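Local atomic coordinates of OBody AM3L15 (Pyrobaculum aerophilum, PDB entry 4GN5), a protein that probably serves as an engineered binding protein built on the OB-fold nucleic acid binding domain of a hyperthermophilic archaeal protein. Residues K4-I12 / V41-V50. Residues are numbered along the deposited sequence; the frame is centred on the assembly and turned at random.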
loop_
_atom_site.group_PDB
_atom_site.type_symbol
_atom_site.label_atom_id
_atom_site.label_comp_id
_atom_site.label_asym_id
_atom_site.label_seq_id
_atom_site.Cartn_x
_atom_site.Cartn_y
_atom_site.Cartn_z
ATOM N N LYS A 4 5.374 -17.957 -20.944
ATOM C CA LYS A 4 4.027 -18.500 -21.063
ATOM C C LYS A 4 3.378 -18.541 -19.699
ATOM O O LYS A 4 4.020 -18.781 -18.666
ATOM C CB LYS A 4 4.010 -19.901 -21.676
ATOM N N LYS A 5 2.095 -18.278 -19.703
ATOM C CA LYS A 5 1.317 -18.270 -18.506
ATOM C C LYS A 5 1.351 -19.659 -17.946
ATOM O O LYS A 5 1.227 -20.605 -18.673
ATOM C CB LYS A 5 -0.099 -17.824 -18.849
ATOM C CG LYS A 5 -1.191 -18.451 -18.071
ATOM C CD LYS A 5 -2.510 -17.998 -18.636
ATOM C CE LYS A 5 -3.671 -18.503 -17.861
ATOM N NZ LYS A 5 -4.912 -18.101 -18.512
ATOM N N THR A 6 1.588 -19.779 -16.644
ATOM C CA THR A 6 1.560 -21.049 -15.929
ATOM C C THR A 6 0.301 -21.344 -15.149
ATOM O O THR A 6 0.011 -22.491 -14.882
ATOM C CB THR A 6 2.756 -21.205 -14.961
ATOM O OG1 THR A 6 2.698 -20.185 -13.984
ATOM C CG2 THR A 6 4.077 -21.141 -15.683
ATOM N N HIS A 7 -0.393 -20.289 -14.744
ATOM C CA HIS A 7 -1.566 -20.424 -13.894
ATOM C C HIS A 7 -2.607 -19.372 -14.177
ATOM O O HIS A 7 -2.282 -18.274 -14.512
ATOM C CB HIS A 7 -1.196 -20.251 -12.435
ATOM C CG HIS A 7 -0.319 -21.323 -11.900
ATOM N ND1 HIS A 7 1.026 -21.373 -12.157
ATOM C CD2 HIS A 7 -0.597 -22.384 -11.118
ATOM C CE1 HIS A 7 1.538 -22.424 -11.554
ATOM N NE2 HIS A 7 0.575 -23.050 -10.916
ATOM N N TRP A 8 -3.857 -19.742 -13.987
ATOM C CA TRP A 8 -4.964 -18.815 -13.969
ATOM C C TRP A 8 -4.938 -18.113 -12.616
ATOM O O TRP A 8 -4.550 -18.708 -11.631
ATOM C CB TRP A 8 -6.284 -19.556 -14.132
ATOM C CG TRP A 8 -6.519 -20.120 -15.501
ATOM C CD1 TRP A 8 -6.198 -21.356 -15.931
ATOM C CD2 TRP A 8 -7.131 -19.461 -16.603
ATOM N NE1 TRP A 8 -6.569 -21.519 -17.232
ATOM C CE2 TRP A 8 -7.142 -20.364 -17.673
ATOM C CE3 TRP A 8 -7.673 -18.195 -16.792
ATOM C CZ2 TRP A 8 -7.666 -20.042 -18.900
ATOM C CZ3 TRP A 8 -8.200 -17.881 -18.008
ATOM C CH2 TRP A 8 -8.191 -18.799 -19.051
ATOM N N THR A 9 -5.351 -16.858 -12.574
ATOM C CA THR A 9 -5.306 -16.105 -11.334
ATOM C C THR A 9 -6.068 -16.813 -10.216
ATOM O O THR A 9 -5.626 -16.817 -9.107
ATOM C CB THR A 9 -5.784 -14.659 -11.516
ATOM O OG1 THR A 9 -7.158 -14.653 -11.845
ATOM C CG2 THR A 9 -5.020 -13.986 -12.591
ATOM N N ALA A 10 -7.198 -17.419 -10.526
ATOM C CA ALA A 10 -7.960 -18.211 -9.529
ATOM C C ALA A 10 -7.161 -19.464 -9.014
ATOM O O ALA A 10 -7.521 -20.036 -7.997
ATOM C CB ALA A 10 -9.333 -18.666 -10.079
ATOM N N GLU A 11 -6.136 -19.907 -9.760
ATOM C CA GLU A 11 -5.265 -21.016 -9.308
ATOM C C GLU A 11 -4.131 -20.547 -8.394
ATOM O O GLU A 11 -3.382 -21.377 -7.922
ATOM C CB GLU A 11 -4.676 -21.816 -10.492
ATOM C CG GLU A 11 -5.784 -22.597 -11.258
ATOM C CD GLU A 11 -5.300 -23.219 -12.534
ATOM O OE1 GLU A 11 -4.446 -22.622 -13.264
ATOM O OE2 GLU A 11 -5.793 -24.341 -12.796
ATOM N N ILE A 12 -3.992 -19.247 -8.157
ATOM C CA ILE A 12 -3.003 -18.772 -7.214
ATOM C C ILE A 12 -3.556 -18.963 -5.794
ATOM O O ILE A 12 -4.361 -18.176 -5.333
ATOM C CB ILE A 12 -2.541 -17.322 -7.494
ATOM C CG1 ILE A 12 -2.075 -17.170 -8.961
ATOM C CG2 ILE A 12 -1.344 -16.943 -6.512
ATOM C CD1 ILE A 12 -0.908 -18.180 -9.373
ATOM N N VAL A 41 -4.210 -8.488 -10.833
ATOM C CA VAL A 41 -4.364 -9.071 -12.198
ATOM C C VAL A 41 -5.587 -9.939 -12.234
ATOM O O VAL A 41 -5.786 -10.791 -11.359
ATOM C CB VAL A 41 -3.134 -9.977 -12.621
ATOM C CG1 VAL A 41 -3.288 -10.545 -14.069
ATOM C CG2 VAL A 41 -1.897 -9.159 -12.552
ATOM N N SER A 42 -6.395 -9.743 -13.277
ATOM C CA SER A 42 -7.524 -10.605 -13.502
ATOM C C SER A 42 -7.390 -11.200 -14.886
ATOM O O SER A 42 -6.841 -10.567 -15.784
ATOM C CB SER A 42 -8.843 -9.827 -13.377
ATOM O OG SER A 42 -8.994 -9.379 -12.023
ATOM N N ASP A 43 -7.873 -12.438 -15.022
ATOM C CA ASP A 43 -7.994 -13.038 -16.329
ATOM C C ASP A 43 -9.363 -13.649 -16.650
ATOM O O ASP A 43 -9.551 -14.259 -17.718
ATOM C CB ASP A 43 -6.909 -14.087 -16.497
ATOM C CG ASP A 43 -6.914 -15.113 -15.385
ATOM O OD1 ASP A 43 -7.858 -15.196 -14.551
ATOM O OD2 ASP A 43 -5.940 -15.854 -15.391
ATOM N N ARG A 44 -10.305 -13.476 -15.739
ATOM C CA ARG A 44 -11.638 -13.992 -15.945
ATOM C C ARG A 44 -12.615 -12.884 -15.541
ATOM O O ARG A 44 -12.396 -12.189 -14.516
ATOM C CB ARG A 44 -11.812 -15.245 -15.089
ATOM C CG ARG A 44 -13.112 -15.910 -15.318
ATOM C CD ARG A 44 -13.256 -17.210 -14.583
ATOM N NE ARG A 44 -14.639 -17.648 -14.789
ATOM C CZ ARG A 44 -15.528 -17.855 -13.821
ATOM N NH1 ARG A 44 -16.756 -18.251 -14.153
ATOM N NH2 ARG A 44 -15.174 -17.725 -12.515
ATOM N N GLU A 45 -13.669 -12.675 -16.331
ATOM C CA GLU A 45 -14.628 -11.630 -15.982
ATOM C C GLU A 45 -15.344 -11.930 -14.649
ATOM O O GLU A 45 -15.837 -13.053 -14.472
ATOM C CB GLU A 45 -15.689 -11.453 -17.082
ATOM C CG GLU A 45 -15.100 -11.189 -18.480
ATOM C CD GLU A 45 -14.334 -9.884 -18.571
ATOM O OE1 GLU A 45 -13.378 -9.865 -19.382
ATOM O OE2 GLU A 45 -14.677 -8.892 -17.874
ATOM N N GLY A 46 -15.404 -10.942 -13.742
ATOM C CA GLY A 46 -15.946 -11.122 -12.353
ATOM C C GLY A 46 -15.180 -12.189 -11.546
ATOM O O GLY A 46 -15.720 -12.819 -10.636
ATOM N N GLY A 47 -13.921 -12.407 -11.917
ATOM C CA GLY A 47 -13.082 -13.439 -11.297
ATOM C C GLY A 47 -12.115 -12.837 -10.263
ATOM O O GLY A 47 -12.323 -11.727 -9.792
ATOM N N ALA A 48 -11.072 -13.598 -9.918
ATOM C CA ALA A 48 -10.025 -13.159 -8.946
ATOM C C ALA A 48 -9.271 -11.957 -9.464
ATOM O O ALA A 48 -9.181 -11.785 -10.659
ATOM C CB ALA A 48 -9.018 -14.272 -8.735
ATOM N N ALA A 49 -8.691 -11.186 -8.541
ATOM C CA ALA A 49 -7.811 -10.070 -8.850
ATOM C C ALA A 49 -6.630 -10.299 -7.932
ATOM O O ALA A 49 -6.634 -9.797 -6.823
ATOM C CB ALA A 49 -8.528 -8.741 -8.499
ATOM N N VAL A 50 -5.630 -11.064 -8.389
ATOM C CA VAL A 50 -4.536 -11.521 -7.523
ATOM C C VAL A 50 -3.538 -10.377 -7.323
ATOM O O VAL A 50 -3.123 -9.724 -8.299
ATOM C CB VAL A 50 -3.890 -12.768 -8.099
ATOM C CG1 VAL A 50 -3.220 -12.477 -9.435
ATOM C CG2 VAL A 50 -2.912 -13.350 -7.110
HETATM O O HOH W 1 -2.917 -15.707 -15.333
HETATM O O HOH W 2 -8.739 -17.356 -13.025
#
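In this OB-fold, the loop of the hairpin between strands 36-42 and 50-55 holds the 3-10 turn 9-11 of the N-terminal arm, chiefly through D43 and T9. One carboxylate does most of the gripping. T9 N gives D43 OD2 a fairly straight bond of 3.0 Å (162° at the hydrogen) on the syn side of that oxygen, though tilted out of the carboxylate plane, while T9 OG1 reaches D43 OD1 at 2.8 Å from well above that plane. With chi1 at 66°, T9 tucks OG1 between its own backbone N and carbonyl carbon, which sets the hydroxyl beside the amide, facing the same acid, and turns CG2 to the hairpin. There the methyl packs 3.9 Å from V50 CG1 and also touches V41 O. Water 2 extends the grip to the next amide, taking a bond from A10 N and giving one to D43 OD1.

The W8 ring meets the carboxylate at 62° between planes, its CE3 lying 3.2 Å from D43 OD2. K5 NZ sits over the centre of one face of that ring and makes a long salt bridge with D43 OD2 (4.0 Å), which probably eases the negative charge. Within the hairpin loop, a type II turn runs from R44 to G47; S42 OG, at the end of strand 36-42, gives a hydrogen bond of 2.8 Å to A48 O. Deeper in, the side chains of I12 and V50 cross at about a right angle, I12 CG2 lying 4.0 Å from V50 CG2. These two side chains continue into the core against V94 of a loop and I96 of strand 95-98, while T6 pairs through its backbone with V22 of strand 20-24 and S42 does so with W26 of strand 26-32.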